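Local coordinates for protein exopolygalacturonase (Yersinia enterocolitica, PDB 2UVF) that hydrolyses pectic polygalacturonan from the chain end as a family 28 glycoside hydrolase, probably releasing digalacturonic acid in the periplasm, at residues 71-76 / 126-131; 239-244 / 327-332; 391-396 / 427-432. All blocks are in the same frame, centred on the assembly; numbering follows the deposited sequence.

Contact 1: 71-76 / 126-131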
loop_
_atom_site.group_PDB
_atom_site.type_symbol
_atom_site.label_atom_id
_atom_site.label_comp_id
_atom_site.label_asym_id
_atom_site.label_seq_id
_atom_site.Cartn_x
_atom_site.Cartn_y
_atom_site.Cartn_z
ATOM N N ILE A 71 26.461 -5.805 -0.062
ATOM C CA ILE A 71 25.991 -6.863 -0.965
ATOM C C ILE A 71 27.109 -7.375 -1.880
ATOM O O ILE A 71 27.771 -6.599 -2.548
ATOM C CB ILE A 71 24.721 -6.409 -1.772
ATOM C CG1 ILE A 71 23.494 -6.346 -0.853
ATOM C CG2 ILE A 71 24.426 -7.353 -2.921
ATOM C CD1 ILE A 71 23.347 -5.051 -0.070
ATOM N N PHE A 72 27.299 -8.692 -1.890
ATOM C CA PHE A 72 28.379 -9.335 -2.643
ATOM C C PHE A 72 27.830 -10.389 -3.591
ATOM O O PHE A 72 27.014 -11.225 -3.191
ATOM C CB PHE A 72 29.370 -10.026 -1.696
ATOM C CG PHE A 72 29.763 -9.211 -0.488
ATOM C CD1 PHE A 72 30.930 -8.449 -0.498
ATOM C CD2 PHE A 72 28.995 -9.245 0.673
ATOM C CE1 PHE A 72 31.312 -7.706 0.609
ATOM C CE2 PHE A 72 29.374 -8.501 1.782
ATOM C CZ PHE A 72 30.540 -7.731 1.749
ATOM N N SER A 73 28.273 -10.346 -4.846
ATOM C CA SER A 73 28.035 -11.438 -5.783
ATOM C C SER A 73 29.339 -12.209 -5.898
ATOM O O SER A 73 30.401 -11.607 -6.143
ATOM C CB SER A 73 27.586 -10.920 -7.149
ATOM O OG SER A 73 27.499 -11.968 -8.105
ATOM N N ALA A 74 29.268 -13.529 -5.719
ATOM C CA ALA A 74 30.464 -14.385 -5.662
ATOM C C ALA A 74 31.585 -13.711 -4.859
ATOM O O ALA A 74 32.701 -13.520 -5.356
ATOM C CB ALA A 74 30.938 -14.783 -7.074
ATOM N N GLY A 75 31.248 -13.311 -3.630
ATOM C CA GLY A 75 32.197 -12.726 -2.678
ATOM C C GLY A 75 32.885 -11.428 -3.060
ATOM O O GLY A 75 33.743 -10.962 -2.326
ATOM N N LYS A 76 32.534 -10.857 -4.211
ATOM C CA LYS A 76 33.014 -9.515 -4.567
ATOM C C LYS A 76 31.947 -8.452 -4.270
ATOM O O LYS A 76 30.774 -8.621 -4.629
ATOM C CB LYS A 76 33.461 -9.425 -6.033
ATOM C CG LYS A 76 34.558 -8.358 -6.245
ATOM C CD LYS A 76 34.565 -7.751 -7.662
ATOM C CE LYS A 76 33.413 -6.756 -7.873
ATOM N NZ LYS A 76 32.225 -7.388 -8.528
ATOM N N TYR A 126 23.738 -16.016 -10.996
ATOM C CA TYR A 126 24.608 -15.216 -10.125
ATOM C C TYR A 126 24.342 -15.607 -8.681
ATOM O O TYR A 126 23.188 -15.844 -8.303
ATOM C CB TYR A 126 24.347 -13.720 -10.292
ATOM C CG TYR A 126 24.559 -13.181 -11.686
ATOM C CD1 TYR A 126 25.830 -12.802 -12.116
ATOM C CD2 TYR A 126 23.487 -13.028 -12.576
ATOM C CE1 TYR A 126 26.038 -12.302 -13.407
ATOM C CE2 TYR A 126 23.687 -12.526 -13.874
ATOM C CZ TYR A 126 24.967 -12.166 -14.277
ATOM O OH TYR A 126 25.199 -11.662 -15.543
ATOM N N GLN A 127 25.401 -15.687 -7.881
ATOM C CA GLN A 127 25.272 -15.947 -6.439
ATOM C C GLN A 127 25.343 -14.617 -5.686
ATOM O O GLN A 127 25.958 -13.662 -6.166
ATOM C CB GLN A 127 26.344 -16.944 -5.969
ATOM C CG GLN A 127 26.217 -17.456 -4.528
ATOM C CD GLN A 127 27.241 -16.828 -3.568
ATOM O OE1 GLN A 127 27.399 -17.285 -2.433
ATOM N NE2 GLN A 127 27.943 -15.791 -4.025
ATOM N N PHE A 128 24.689 -14.552 -4.526
ATOM C CA PHE A 128 24.559 -13.310 -3.760
ATOM C C PHE A 128 24.622 -13.581 -2.245
ATOM O O PHE A 128 23.981 -14.522 -1.739
ATOM C CB PHE A 128 23.228 -12.597 -4.086
ATOM C CG PHE A 128 23.094 -12.110 -5.517
ATOM C CD1 PHE A 128 23.867 -11.046 -5.992
ATOM C CD2 PHE A 128 22.143 -12.678 -6.370
ATOM C CE1 PHE A 128 23.729 -10.579 -7.315
ATOM C CE2 PHE A 128 21.989 -12.223 -7.681
ATOM C CZ PHE A 128 22.779 -11.176 -8.158
ATOM N N THR A 129 25.408 -12.773 -1.533
ATOM C CA THR A 129 25.313 -12.704 -0.069
ATOM C C THR A 129 25.171 -11.256 0.425
ATOM O O THR A 129 25.489 -10.313 -0.301
ATOM C CB THR A 129 26.495 -13.411 0.679
ATOM O OG1 THR A 129 27.750 -12.848 0.276
ATOM C CG2 THR A 129 26.487 -14.915 0.440
ATOM N N VAL A 130 24.693 -11.109 1.664
ATOM C CA VAL A 130 24.524 -9.804 2.332
ATOM C C VAL A 130 25.085 -9.814 3.772
ATOM O O VAL A 130 24.849 -10.752 4.540
ATOM C CB VAL A 130 23.013 -9.324 2.308
ATOM C CG1 VAL A 130 22.093 -10.269 3.088
ATOM C CG2 VAL A 130 22.874 -7.898 2.814
ATOM N N LYS A 131 25.837 -8.768 4.116
ATOM C CA LYS A 131 26.349 -8.577 5.482
ATOM C C LYS A 131 25.823 -7.271 6.071
ATOM O O LYS A 131 25.808 -6.242 5.375
ATOM C CB LYS A 131 27.889 -8.511 5.499
ATOM C CG LYS A 131 28.616 -9.647 4.823
ATOM C CD LYS A 131 30.098 -9.586 5.171
ATOM C CE LYS A 131 30.888 -10.696 4.476
ATOM N NZ LYS A 131 32.160 -11.040 5.196
#

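Contact 2: 239-244 / 327-332. With ADA (alpha-D-galactopyranuronic acid), chain C.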
loop_
_atom_site.group_PDB
_atom_site.type_symbol
_atom_site.label_atom_id
_atom_site.label_comp_id
_atom_site.label_asym_id
_atom_site.label_seq_id
_atom_site.Cartn_x
_atom_site.Cartn_y
_atom_site.Cartn_z
ATOM N N GLU A 239 -22.560 -4.409 -9.465
ATOM C CA GLU A 239 -21.446 -4.594 -10.389
ATOM C C GLU A 239 -20.700 -3.272 -10.590
ATOM O O GLU A 239 -21.320 -2.211 -10.729
ATOM C CB GLU A 239 -21.981 -5.122 -11.730
ATOM C CG GLU A 239 -20.974 -5.259 -12.879
ATOM C CD GLU A 239 -20.216 -6.574 -12.904
ATOM O OE1 GLU A 239 -20.294 -7.357 -11.936
ATOM O OE2 GLU A 239 -19.521 -6.826 -13.907
ATOM N N ARG A 240 -19.370 -3.350 -10.614
ATOM C CA ARG A 240 -18.531 -2.162 -10.759
ATOM C C ARG A 240 -17.934 -2.119 -12.164
ATOM O O ARG A 240 -17.745 -3.166 -12.790
ATOM C CB ARG A 240 -17.430 -2.169 -9.692
ATOM C CG ARG A 240 -17.954 -1.925 -8.305
ATOM C CD ARG A 240 -16.874 -2.110 -7.276
ATOM N NE ARG A 240 -17.256 -1.531 -5.995
ATOM C CZ ARG A 240 -16.417 -1.316 -4.986
ATOM N NH1 ARG A 240 -15.130 -1.627 -5.087
ATOM N NH2 ARG A 240 -16.868 -0.780 -3.873
ATOM N N PRO A 241 -17.634 -0.917 -12.677
ATOM C CA PRO A 241 -17.047 -0.948 -13.994
ATOM C C PRO A 241 -15.600 -1.441 -13.947
ATOM O O PRO A 241 -15.017 -1.580 -12.855
ATOM C CB PRO A 241 -17.112 0.512 -14.437
ATOM C CG PRO A 241 -17.055 1.295 -13.187
ATOM C CD PRO A 241 -17.777 0.460 -12.165
ATOM N N ALA A 242 -15.044 -1.711 -15.128
ATOM C CA ALA A 242 -13.641 -1.997 -15.270
ATOM C C ALA A 242 -12.797 -0.771 -14.861
ATOM O O ALA A 242 -13.204 0.380 -15.045
ATOM C CB ALA A 242 -13.329 -2.390 -16.709
ATOM N N SER A 243 -11.626 -1.055 -14.285
ATOM C CA SER A 243 -10.590 -0.052 -14.058
ATOM C C SER A 243 -9.906 0.276 -15.376
ATOM O O SER A 243 -10.204 -0.335 -16.407
ATOM C CB SER A 243 -9.560 -0.591 -13.058
ATOM O OG SER A 243 -10.175 -0.944 -11.824
ATOM N N LEU A 244 -8.970 1.223 -15.339
ATOM C CA LEU A 244 -8.157 1.541 -16.494
ATOM C C LEU A 244 -7.325 0.323 -16.918
ATOM O O LEU A 244 -7.208 0.024 -18.107
ATOM C CB LEU A 244 -7.257 2.749 -16.190
ATOM C CG LEU A 244 -6.479 3.407 -17.331
ATOM C CD1 LEU A 244 -7.438 3.896 -18.438
ATOM C CD2 LEU A 244 -5.593 4.553 -16.819
ATOM N N GLY A 327 -20.569 5.686 -4.866
ATOM C CA GLY A 327 -19.876 4.636 -4.125
ATOM C C GLY A 327 -19.425 3.412 -4.910
ATOM O O GLY A 327 -18.493 2.698 -4.486
ATOM N N GLN A 328 -20.068 3.149 -6.051
ATOM C CA GLN A 328 -19.827 1.893 -6.769
ATOM C C GLN A 328 -19.409 2.019 -8.234
ATOM O O GLN A 328 -18.778 1.123 -8.780
ATOM C CB GLN A 328 -21.054 0.950 -6.653
ATOM C CG GLN A 328 -21.571 0.693 -5.237
ATOM C CD GLN A 328 -20.513 0.104 -4.292
ATOM O OE1 GLN A 328 -20.548 0.341 -3.104
ATOM N NE2 GLN A 328 -19.589 -0.653 -4.824
ATOM N N ARG A 329 -19.747 3.129 -8.865
ATOM C CA ARG A 329 -19.686 3.201 -10.321
ATOM C C ARG A 329 -18.546 4.045 -10.921
ATOM O O ARG A 329 -18.472 4.202 -12.138
ATOM C CB ARG A 329 -21.056 3.617 -10.893
ATOM C CG ARG A 329 -22.254 2.755 -10.427
ATOM C CD ARG A 329 -22.268 1.402 -11.088
ATOM N NE ARG A 329 -22.104 1.557 -12.530
ATOM C CZ ARG A 329 -21.605 0.627 -13.333
ATOM N NH1 ARG A 329 -21.209 -0.552 -12.844
ATOM N NH2 ARG A 329 -21.501 0.880 -14.638
ATOM N N ARG A 330 -17.641 4.557 -10.089
ATOM C CA ARG A 330 -16.409 5.208 -10.607
ATOM C C ARG A 330 -15.337 4.148 -10.830
ATOM O O ARG A 330 -15.175 3.265 -9.997
ATOM C CB ARG A 330 -15.886 6.243 -9.617
ATOM C CG ARG A 330 -16.888 7.292 -9.234
ATOM C CD ARG A 330 -16.310 8.274 -8.247
ATOM N NE ARG A 330 -16.510 7.875 -6.856
ATOM C CZ ARG A 330 -15.617 8.067 -5.885
ATOM N NH1 ARG A 330 -14.426 8.614 -6.156
ATOM N NH2 ARG A 330 -15.900 7.690 -4.652
ATOM N N SER A 331 -14.629 4.224 -11.955
ATOM C CA SER A 331 -13.531 3.301 -12.254
ATOM C C SER A 331 -12.279 3.539 -11.390
ATOM O O SER A 331 -11.731 4.643 -11.352
ATOM C CB SER A 331 -13.128 3.404 -13.732
ATOM O OG SER A 331 -13.961 2.619 -14.593
ATOM N N SER A 332 -11.840 2.489 -10.700
ATOM C CA SER A 332 -10.531 2.468 -10.048
ATOM C C SER A 332 -9.428 2.488 -11.094
ATOM O O SER A 332 -9.680 2.285 -12.295
ATOM C CB SER A 332 -10.386 1.224 -9.175
ATOM O OG SER A 332 -11.176 1.372 -8.027
HETATM C C1 ADA C . -13.273 -0.295 2.045
HETATM C C2 ADA C . -12.041 -1.224 2.029
HETATM C C3 ADA C . -11.294 -0.984 0.703
HETATM C C4 ADA C . -12.235 -1.282 -0.506
HETATM C C5 ADA C . -13.493 -0.390 -0.417
HETATM C C6 ADA C . -14.588 -0.544 -1.508
HETATM O O2 ADA C . -11.197 -0.997 3.175
HETATM O O3 ADA C . -10.096 -1.754 0.648
HETATM O O4 ADA C . -12.605 -2.664 -0.554
HETATM O O5 ADA C . -14.138 -0.526 0.886
HETATM O O6B ADA C . -15.765 -0.653 -1.100
HETATM O O6A ADA C . -14.252 -0.536 -2.717
HETATM O O HOH W 1 -12.741 -0.373 -11.578
#

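Contact 3: 391-396 / 427-432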
loop_
_atom_site.group_PDB
_atom_site.type_symbol
_atom_site.label_atom_id
_atom_site.label_comp_id
_atom_site.label_asym_id
_atom_site.label_seq_id
_atom_site.Cartn_x
_atom_site.Cartn_y
_atom_site.Cartn_z
ATOM N N VAL A 391 2.262 -10.673 0.234
ATOM C CA VAL A 391 2.431 -9.400 -0.490
ATOM C C VAL A 391 3.562 -8.516 0.107
ATOM O O VAL A 391 3.941 -8.636 1.260
ATOM C CB VAL A 391 1.084 -8.599 -0.655
ATOM C CG1 VAL A 391 -0.077 -9.529 -1.103
ATOM C CG2 VAL A 391 0.694 -7.851 0.622
ATOM N N MET A 392 4.114 -7.640 -0.709
ATOM C CA MET A 392 5.312 -6.900 -0.323
ATOM C C MET A 392 5.272 -5.540 -0.985
ATOM O O MET A 392 4.963 -5.458 -2.156
ATOM C CB MET A 392 6.530 -7.654 -0.824
ATOM C CG MET A 392 7.795 -7.317 -0.135
ATOM S SD MET A 392 9.150 -8.013 -1.097
ATOM C CE MET A 392 9.031 -9.761 -0.703
ATOM N N VAL A 393 5.526 -4.487 -0.208
ATOM C CA VAL A 393 5.629 -3.131 -0.718
ATOM C C VAL A 393 6.885 -2.454 -0.155
ATOM O O VAL A 393 7.016 -2.259 1.057
ATOM C CB VAL A 393 4.370 -2.301 -0.346
ATOM C CG1 VAL A 393 4.559 -0.824 -0.670
ATOM C CG2 VAL A 393 3.128 -2.827 -1.050
ATOM N N PHE A 394 7.800 -2.074 -1.044
ATOM C CA PHE A 394 8.997 -1.359 -0.637
ATOM C C PHE A 394 9.391 -0.278 -1.635
ATOM O O PHE A 394 9.008 -0.341 -2.806
ATOM C CB PHE A 394 10.157 -2.331 -0.358
ATOM C CG PHE A 394 10.683 -3.077 -1.573
ATOM C CD1 PHE A 394 11.884 -2.697 -2.158
ATOM C CD2 PHE A 394 10.037 -4.226 -2.051
ATOM C CE1 PHE A 394 12.419 -3.403 -3.235
ATOM C CE2 PHE A 394 10.558 -4.948 -3.139
ATOM C CZ PHE A 394 11.745 -4.529 -3.734
ATOM N N ASN A 395 10.122 0.719 -1.142
ATOM C CA ASN A 395 10.575 1.878 -1.927
ATOM C C ASN A 395 9.498 2.747 -2.543
ATOM O O ASN A 395 9.786 3.557 -3.417
ATOM C CB ASN A 395 11.597 1.466 -3.001
ATOM C CG ASN A 395 12.852 0.884 -2.397
ATOM O OD1 ASN A 395 12.990 0.786 -1.156
ATOM N ND2 ASN A 395 13.765 0.440 -3.264
ATOM N N ASN A 396 8.269 2.599 -2.070
ATOM C CA ASN A 396 7.140 3.382 -2.581
ATOM C C ASN A 396 7.154 4.788 -2.016
ATOM O O ASN A 396 7.567 4.997 -0.896
ATOM C CB ASN A 396 5.803 2.694 -2.233
ATOM C CG ASN A 396 5.374 1.627 -3.244
ATOM O OD1 ASN A 396 4.195 1.540 -3.602
ATOM N ND2 ASN A 396 6.309 0.817 -3.701
ATOM N N PHE A 427 8.059 -2.311 3.830
ATOM C CA PHE A 427 9.341 -1.764 4.273
ATOM C C PHE A 427 9.952 -0.717 3.326
ATOM O O PHE A 427 9.678 -0.720 2.141
ATOM C CB PHE A 427 10.343 -2.901 4.606
ATOM C CG PHE A 427 10.723 -3.782 3.423
ATOM C CD1 PHE A 427 11.888 -3.529 2.696
ATOM C CD2 PHE A 427 9.938 -4.879 3.061
ATOM C CE1 PHE A 427 12.272 -4.339 1.608
ATOM C CE2 PHE A 427 10.296 -5.700 1.969
ATOM C CZ PHE A 427 11.463 -5.428 1.244
ATOM N N ASN A 428 10.787 0.162 3.874
ATOM C CA ASN A 428 11.514 1.180 3.104
ATOM C C ASN A 428 10.618 2.084 2.244
ATOM O O ASN A 428 10.974 2.451 1.117
ATOM C CB ASN A 428 12.643 0.548 2.262
ATOM C CG ASN A 428 13.663 -0.215 3.112
ATOM O OD1 ASN A 428 13.745 -0.029 4.339
ATOM N ND2 ASN A 428 14.447 -1.061 2.463
ATOM N N ASN A 429 9.450 2.425 2.782
ATOM C CA ASN A 429 8.504 3.320 2.089
ATOM C C ASN A 429 8.545 4.651 2.729
ATOM O O ASN A 429 8.877 4.773 3.934
ATOM C CB ASN A 429 7.062 2.779 2.142
ATOM C CG ASN A 429 6.948 1.427 1.507
ATOM O OD1 ASN A 429 7.055 1.323 0.313
ATOM N ND2 ASN A 429 6.770 0.370 2.317
ATOM N N TYR A 430 8.224 5.657 1.918
ATOM C CA TYR A 430 7.971 7.003 2.441
ATOM C C TYR A 430 6.482 7.359 2.312
ATOM O O TYR A 430 5.958 7.462 1.213
ATOM C CB TYR A 430 8.822 8.004 1.684
ATOM C CG TYR A 430 8.782 9.414 2.218
ATOM C CD1 TYR A 430 9.607 9.808 3.259
ATOM C CD2 TYR A 430 7.935 10.369 1.647
ATOM C CE1 TYR A 430 9.576 11.133 3.725
ATOM C CE2 TYR A 430 7.894 11.654 2.099
ATOM C CZ TYR A 430 8.715 12.047 3.135
ATOM O OH TYR A 430 8.679 13.374 3.563
ATOM N N PHE A 431 5.802 7.532 3.437
ATOM C CA PHE A 431 4.392 7.918 3.419
ATOM C C PHE A 431 4.320 9.417 3.628
ATOM O O PHE A 431 4.874 9.916 4.607
ATOM C CB PHE A 431 3.595 7.183 4.511
ATOM C CG PHE A 431 3.690 5.690 4.422
ATOM C CD1 PHE A 431 2.724 4.959 3.745
ATOM C CD2 PHE A 431 4.747 5.008 5.030
ATOM C CE1 PHE A 431 2.811 3.562 3.651
ATOM C CE2 PHE A 431 4.846 3.619 4.952
ATOM C CZ PHE A 431 3.873 2.886 4.263
ATOM N N ARG A 432 3.731 10.140 2.683
ATOM C CA ARG A 432 3.446 11.545 2.885
ATOM C C ARG A 432 1.982 11.645 3.320
ATOM O O ARG A 432 1.610 11.040 4.295
ATOM C CB ARG A 432 3.775 12.387 1.642
ATOM C CG ARG A 432 4.037 13.864 1.943
ATOM C CD ARG A 432 4.521 14.610 0.704
ATOM N NE ARG A 432 4.529 16.052 0.896
ATOM C CZ ARG A 432 3.450 16.832 0.835
ATOM N NH1 ARG A 432 3.570 18.144 1.036
ATOM N NH2 ARG A 432 2.243 16.304 0.595
#

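Contact 1: 71-76 / 126-131
Strands 66-73 and 125-134 run antiparallel here, and their two faces differ sharply. On the buried face Ile-71 and Val-130 lie side by side, with Ile-71 CG1 4.0 Å from Val-130 CG2. Leu-55 and Trp-57 of strand 53-58 and Phe-115 of strand 114-117 pack against this face. The ring of Phe-128 also lies here, and its CE1 comes 3.9 Å from Ser-73 CB. Phe-72 and Thr-129, whose side chains lie on the other face, form a backbone hydrogen-bonded pair. Phe-72 N gives an almost straight bond of 2.9 Å to Thr-129 O, and Thr-129 N returns one of 2.8 Å to Phe-72 O. The pairing belongs to a fibronectin type III domain, where 66-73 and 125-134 are neighbours in a four-stranded antiparallel sheet. The other face is partly exposed. There the Phe-72 side chain crosses the extended Lys-131 chain at about a right angle, and Phe-72 CE2 touches Lys-131 CG at 3.3 Å. Past Phe-72 the pairing loosens into a type I' turn from Ser-73 to Lys-76. Ser-73 OG still donates to Gln-127 O at 3.0 Å, but Ala-74 N reaches the same oxygen only weakly, and Gly-75 at the turn is exposed.

Contact 2: 239-244 / 327-332
Charged groups carry one part of this contact. Arg-240 stretches from CG to NE and presents its guanidinium edge to the carboxylate of a bound galacturonic acid unit. NH1 of Arg-240 donates to sugar O6A at 2.8 Å. NH2 of Arg-240 is shared between the two carboxylate oxygens, with O6B at 3.0 Å. The Gln-328 amide lies at the adjoining edge, by NE and NH2 of Arg-240, its plane 26° from the guanidinium. Arg-329 is folded back by bends at chi2 and chi3. Its NH1 thereby donates to Glu-239 O at 2.7 Å, from above the carbonyl plane. The Glu-239 carboxylate turns elsewhere, to a salt bridge with Arg-231.

Van der Waals packing centres on the Pro-241 ring. Its CD sits over one face of the Arg-329 guanidinium, 3.6 Å from NH1 of Arg-329. Pro-241 CG rests 3.4 Å from Arg-329 O.

Hydroxyl, backbone and water bonds hold the rest. Ser-331 OG donates to Ala-242 O nearly along the C=O axis, at a very short 2.4 Å. Leu-244 N makes a weak bond to Ser-332 O. One water accepts from Ser-332 N at 3.1 Å, donates to Pro-241 O and is hydrogen-bonded to Ser-243 OG. That hydroxyl also bonds to Thr-335.

The segments join the short strand 240-241 to the end of helix 322-328 beside the glycan pocket. His-355 and Asn-406 bind the same sugar unit. The paired guanidinium and carboxylate would neutralise each other's charge, and would probably help keep the uronic acid ionised. Recognition of the acid group at C6 is consistent with a preference for galacturonate over neutral galactose.

Contact 3: 391-396 / 427-432
The two segments run the same way on successive coils of the beta-helix, their touching parts 19° apart, with bends at Asn-395 and Asn-428. Val-393 O takes two bonds. Phe-427 N comes nearly along its C=O axis at 3.0 Å, and Asn-429 ND2 comes from above the carbonyl plane at 2.9 Å. Beyond the bends, Tyr-430 N bonds to Asn-396 O at 3.0 Å.

The Asn-429 side chain spans the Asn-395 bend. While its ND2 grips Val-393 O, its OD1 takes Asn-396 N on a lone pair at 3.0 Å. Both ends of the amide are thus used, which fixes its rotation. Asn-396 points the same way, with its amide plane 88° from that of Asn-429. Its ND2 turns back to Phe-394 O, and its OD1 accepts from His-372.

Phe-394 and Phe-427 lie side by side. Each has CG between its backbone N and carbonyl carbon, the crowded position. Their planes are parallel within 1°, but the rings are slid so far apart that they barely overlap. What covers the Phe-427 face is Phe-394 CB, 3.6 Å from the ring centroid, a CH-pi contact. Met-392 SD stands at the edge of the same ring, 5.2 Å from its centroid, as a Met-aromatic contact.

Stacked asparagines and aromatics at equivalent positions are characteristic of parallel beta-helices. Strand 365-368 flanks Phe-394 through Val-366 and Asn-368, and strand 448-459 lies beyond Asn-428 and Tyr-430, with Asn-456 also bound to Asn-429 ND2. From the fibronectin type III range, Tyr-94 meets the Tyr-430 ring and Gln-113 touches Phe-427.

How the contacts relate
The three contacts follow one another along the chain, each closing before the next opens. Contact 1 belongs to the fibronectin type III domain. Contact 3 belongs to the parallel beta-helix of the family 28 hydrolase, and contact 2 lies beside the glycan pocket of that catalytic part. The centres of contacts 1 and 2 are about 46 Å apart, on opposite sides of the chain's centre. Contact 3 lies nearer the middle, about 24 Å from contact 1 and 26 Å from contact 2, centre to centre. None touches another. Sugar binding in contact 2 is thus well separated from the fibronectin type III sheet, while contact 3 joins successive coils of the beta-helix.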